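Tail protein, 43 kDa (Neisseria meningitidis MC58, PDB 3D37) is of unknown function but is probably a component of a phage-tail baseplate, related to those of Mu-like phages. Local coordinates at residues V61-G65 and Q66-T70. Residues are numbered along the deposited sequence; the frame is centred on the assembly and turned at random.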
# COMPACT_ATOMS: atom_id res chain seq x y z
N VAL A 61 15.01 -27.45 15.65
CA VAL A 61 15.28 -26.25 14.92
C VAL A 61 16.78 -26.01 15.13
O VAL A 61 17.25 -26.08 16.23
CB VAL A 61 14.42 -25.08 15.39
CG1 VAL A 61 14.85 -23.71 14.61
CG2 VAL A 61 12.89 -25.45 15.28
N VAL A 62 17.53 -25.80 14.06
CA VAL A 62 18.99 -25.76 14.18
C VAL A 62 19.50 -24.50 13.48
O VAL A 62 19.10 -24.19 12.37
CB VAL A 62 19.66 -27.05 13.58
CG1 VAL A 62 21.14 -27.18 14.01
CG2 VAL A 62 18.91 -28.30 14.01
N ILE A 63 20.36 -23.78 14.16
CA ILE A 63 21.05 -22.63 13.58
C ILE A 63 22.56 -22.92 13.66
O ILE A 63 23.08 -23.12 14.74
CB ILE A 63 20.71 -21.30 14.34
CG1 ILE A 63 19.18 -21.09 14.42
CG2 ILE A 63 21.50 -20.06 13.70
CD1 ILE A 63 18.73 -19.78 15.03
N ASP A 64 23.22 -22.93 12.51
CA ASP A 64 24.67 -23.20 12.38
C ASP A 64 25.04 -24.41 13.18
O ASP A 64 25.99 -24.35 13.96
CB ASP A 64 25.54 -22.01 12.85
CG ASP A 64 25.47 -20.84 11.94
OD1 ASP A 64 25.20 -21.03 10.72
OD2 ASP A 64 25.74 -19.71 12.44
N GLY A 65 24.27 -25.48 13.01
CA GLY A 65 24.51 -26.75 13.68
C GLY A 65 24.21 -26.77 15.14
O GLY A 65 24.43 -27.77 15.79
N GLN A 66 23.68 -25.68 15.68
CA GLN A 66 23.29 -25.72 17.09
C GLN A 66 21.77 -25.77 17.22
O GLN A 66 21.02 -24.94 16.64
CB GLN A 66 23.87 -24.52 17.80
CG GLN A 66 23.53 -24.50 19.25
CD GLN A 66 24.36 -23.47 20.01
OE1 GLN A 66 25.26 -22.78 19.43
NE2 GLN A 66 24.06 -23.34 21.29
N ILE A 67 21.31 -26.78 17.95
CA ILE A 67 19.89 -26.95 18.17
C ILE A 67 19.41 -25.80 19.10
O ILE A 67 19.98 -25.60 20.18
CB ILE A 67 19.58 -28.29 18.81
CG1 ILE A 67 19.87 -29.43 17.80
CG2 ILE A 67 18.14 -28.34 19.31
CD1 ILE A 67 20.09 -30.81 18.47
N VAL A 68 18.38 -25.08 18.67
CA VAL A 68 17.80 -23.99 19.46
C VAL A 68 16.41 -24.33 20.03
O VAL A 68 15.91 -23.65 20.95
CB VAL A 68 17.83 -22.61 18.65
CG1 VAL A 68 19.29 -22.27 18.20
CG2 VAL A 68 16.95 -22.62 17.40
N MET A 69 15.80 -25.40 19.54
CA MET A 69 14.47 -25.83 19.99
C MET A 69 14.22 -27.26 19.55
O MET A 69 14.58 -27.63 18.44
CB MET A 69 13.36 -24.91 19.42
CG MET A 69 11.96 -25.02 20.08
SD MET A 69 10.74 -23.78 19.40
CE MET A 69 11.45 -22.27 19.99
N THR A 70 13.56 -28.01 20.43
CA THR A 70 13.15 -29.38 20.20
C THR A 70 11.63 -29.40 20.33
O THR A 70 11.10 -28.95 21.32
CB THR A 70 13.87 -30.36 21.24
OG1 THR A 70 15.28 -30.12 21.18
CG2 THR A 70 13.59 -31.85 20.93
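Ile63 and Gln66 close a tight beta hairpin, a two-residue type I' turn joining strand 58-63 to strand 66-81 in the GpP-like N-terminal region. They bond in both directions: Ile63 N gives its hydrogen to Gln66 O at 2.8 Å, and Gln66 N returns one to Ile63 O at 2.8 Å. The second donor stands well above the carbonyl plane, 56° out of it. Asp64 and Gly65 fill the turn with positive phi, easy for glycine and tolerable for aspartate; the Asp64 carboxylate is satisfied by a salt bridge to Lys288 and by the backbone N of Ala9.

Farther from the turn, Val61 uses both its polar backbone atoms. Its N reaches Met69 O at 2.8 Å, while its O accepts from Val68 N at 2.9 Å, with Val68 as the extra residue of a beta bulge. Between the bonded pairs, Val62 faces Ile67 as a non-hydrogen-bonded pair; its own backbone turns outward to bond Ser11 on strand 10-14.

Beta-branching in Val61, Val62, Ile63 and Ile67 favours the extended backbone, and Val61 and Met69 suit their face by being apolar, since both pack on Ile27 of strand 24-30. At the bulge the Val68 methyls lie over the neighbouring side chains of Val61 and Ile63. With chi1 at -56°, Val68 CG2 sits between its backbone N and carbonyl carbon, 3.7 Å from Val61 CG1, while Val68 CG1 lies 4.0 Å from Ile63 CG1.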